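Fibronectin type III domain-containing protein 5 (Homo sapiens, PDB 4LSD) acts as the precursor of the exercise-linked hormone irisin, which probably induces browning of white fat and whose fibronectin type III domain can dimerise through a continuous beta-sheet. Local coordinates at the interface of chains A and B. Sequence-based numbering; all coordinates share one arbitrary frame. Chains: chain A/B, Fibronectin type III domain-containing protein 5.

The interface of chains A and B. Residues chain A 44-48; chain B 50-54.
The ring of A:Phe48 turns its CE1 edge toward B:Val52, whose CG2 methyl meets that carbon at 3.9 Å, while the amide of B:Gln50 is turned 65° from the ring plane and makes no stack on it; the contact is carried by its CG methylene, which packs against A:Phe48 CB. The guanidinium of A:Arg47 and the carboxylate of B:Glu51 are closer to parallel, 24° apart. These groups decorate the two faces of an antiparallel seam where strand 46-52 of one fibronectin type III domain meets its twin in the other subunit, a worked example of dimerisation by sheet continuation. The backbone supplies the register: A:Leu46 N reaches B:Val52 O at 3.0 Å along an almost straight bond (170° at H), B:Val52 N returns one to A:Leu46 O, and A:Phe48 and B:Gln50 form a second reciprocal pair, with A:Phe48 N 2.8 Å from B:Gln50 O. All four donors lie in the carbonyl planes of their acceptors. On the face opposite the phenyl ring, A:Arg47, required for dimerisation, runs beside B:Glu51, its CG anti to the backbone N; a loose salt bridge links NH1 to OE2 at 3.8 Å. Selenomethionine A:Met45 bends across the same glutamate, its SE 3.9 Å from B:Glu51 CG. An alanine in place of B:Glu51 would remove the carboxylate and would probably leave the A:Arg47 guanidinium less well positioned and A:Met45 less well packed. Beyond the paired strands, the side-chain amide of B:Asn53 prolongs the ladder, ND2 donating to A:Arg44 O at 2.9 Å, nearly along the C=O axis.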
loop_
_atom_site.group_PDB
_atom_site.type_symbol
_atom_site.label_atom_id
_atom_site.label_comp_id
_atom_site.label_asym_id
_atom_site.label_seq_id
_atom_site.Cartn_x
_atom_site.Cartn_y
_atom_site.Cartn_z
ATOM N N ARG A 44 -14.672 -6.684 -2.879
ATOM C CA ARG A 44 -14.601 -6.453 -4.307
ATOM C C ARG A 44 -13.152 -6.098 -4.623
ATOM O O ARG A 44 -12.401 -6.926 -5.134
ATOM C CB ARG A 44 -15.535 -5.307 -4.706
ATOM C CG ARG A 44 -15.646 -5.106 -6.201
ATOM C CD ARG A 44 -17.089 -4.872 -6.620
ATOM N NE ARG A 44 -17.813 -6.117 -6.898
ATOM C CZ ARG A 44 -18.528 -6.814 -6.014
ATOM N NH1 ARG A 44 -18.643 -6.409 -4.754
ATOM N NH2 ARG A 44 -19.147 -7.923 -6.401
HETATM N N MSE A 45 -12.772 -4.870 -4.280
HETATM C CA MSE A 45 -11.422 -4.352 -4.486
HETATM C C MSE A 45 -10.587 -4.853 -3.301
HETATM O O MSE A 45 -11.028 -4.761 -2.151
HETATM C CB MSE A 45 -11.485 -2.813 -4.506
HETATM C CG MSE A 45 -10.231 -2.077 -5.011
HETATM SE SE MSE A 45 -8.815 -1.734 -3.726
HETATM C CE MSE A 45 -7.648 -3.079 -4.319
ATOM N N LEU A 46 -9.399 -5.391 -3.575
ATOM C CA LEU A 46 -8.499 -5.907 -2.524
ATOM C C LEU A 46 -7.203 -5.111 -2.514
ATOM O O LEU A 46 -6.454 -5.162 -3.484
ATOM C CB LEU A 46 -8.087 -7.350 -2.803
ATOM C CG LEU A 46 -9.122 -8.393 -3.161
ATOM C CD1 LEU A 46 -8.414 -9.554 -3.805
ATOM C CD2 LEU A 46 -9.880 -8.810 -1.921
ATOM N N ARG A 47 -6.918 -4.398 -1.430
ATOM C CA ARG A 47 -5.693 -3.612 -1.349
ATOM C C ARG A 47 -4.676 -4.248 -0.403
ATOM O O ARG A 47 -5.017 -4.659 0.709
ATOM C CB ARG A 47 -6.007 -2.190 -0.885
ATOM C CG ARG A 47 -4.795 -1.284 -0.851
ATOM C CD ARG A 47 -5.189 0.173 -1.064
ATOM N NE ARG A 47 -5.465 0.855 0.193
ATOM C CZ ARG A 47 -6.218 1.945 0.304
ATOM N NH1 ARG A 47 -6.783 2.479 -0.774
ATOM N NH2 ARG A 47 -6.389 2.508 1.498
ATOM N N PHE A 48 -3.427 -4.329 -0.855
ATOM C CA PHE A 48 -2.354 -4.917 -0.060
ATOM C C PHE A 48 -1.177 -3.956 0.118
ATOM O O PHE A 48 -0.663 -3.423 -0.862
ATOM C CB PHE A 48 -1.825 -6.191 -0.725
ATOM C CG PHE A 48 -2.881 -7.204 -1.023
ATOM C CD1 PHE A 48 -3.544 -7.205 -2.252
ATOM C CD2 PHE A 48 -3.228 -8.155 -0.068
ATOM C CE1 PHE A 48 -4.540 -8.142 -2.521
ATOM C CE2 PHE A 48 -4.218 -9.094 -0.324
ATOM C CZ PHE A 48 -4.879 -9.091 -1.551
ATOM N N GLN B 50 -0.332 -2.902 -3.708
ATOM C CA GLN B 50 -1.069 -3.505 -4.814
ATOM C C GLN B 50 -2.569 -3.456 -4.600
ATOM O O GLN B 50 -3.066 -3.453 -3.468
ATOM C CB GLN B 50 -0.611 -4.940 -5.115
ATOM C CG GLN B 50 -0.126 -5.685 -3.928
ATOM C CD GLN B 50 0.471 -7.036 -4.263
ATOM O OE1 GLN B 50 0.168 -7.647 -5.300
ATOM N NE2 GLN B 50 1.313 -7.532 -3.361
ATOM N N GLU B 51 -3.283 -3.352 -5.711
ATOM C CA GLU B 51 -4.734 -3.321 -5.698
ATOM C C GLU B 51 -5.191 -4.289 -6.772
ATOM O O GLU B 51 -4.674 -4.283 -7.887
ATOM C CB GLU B 51 -5.256 -1.906 -5.981
ATOM C CG GLU B 51 -5.119 -0.982 -4.800
ATOM C CD GLU B 51 -5.697 0.390 -5.044
ATOM O OE1 GLU B 51 -6.319 0.601 -6.110
ATOM O OE2 GLU B 51 -5.528 1.255 -4.159
ATOM N N VAL B 52 -6.137 -5.149 -6.420
ATOM C CA VAL B 52 -6.651 -6.123 -7.367
ATOM C C VAL B 52 -8.151 -5.871 -7.534
ATOM O O VAL B 52 -8.854 -5.543 -6.568
ATOM C CB VAL B 52 -6.381 -7.568 -6.878
ATOM C CG1 VAL B 52 -6.569 -8.551 -8.026
ATOM C CG2 VAL B 52 -4.956 -7.676 -6.332
ATOM N N ASN B 53 -8.625 -5.997 -8.771
ATOM C CA ASN B 53 -10.023 -5.761 -9.116
ATOM C C ASN B 53 -10.308 -4.275 -9.066
ATOM O O ASN B 53 -11.210 -3.816 -8.356
ATOM C CB ASN B 53 -10.982 -6.488 -8.171
ATOM C CG ASN B 53 -10.738 -7.975 -8.127
ATOM O OD1 ASN B 53 -10.454 -8.597 -9.148
ATOM N ND2 ASN B 53 -10.857 -8.556 -6.942
ATOM N N THR B 54 -9.513 -3.518 -9.805
ATOM C CA THR B 54 -9.711 -2.086 -9.868
ATOM C C THR B 54 -9.389 -1.619 -11.267
ATOM O O THR B 54 -8.513 -2.167 -11.944
ATOM C CB THR B 54 -8.833 -1.320 -8.870
ATOM O OG1 THR B 54 -8.996 0.085 -9.093
ATOM C CG2 THR B 54 -7.372 -1.699 -9.027
#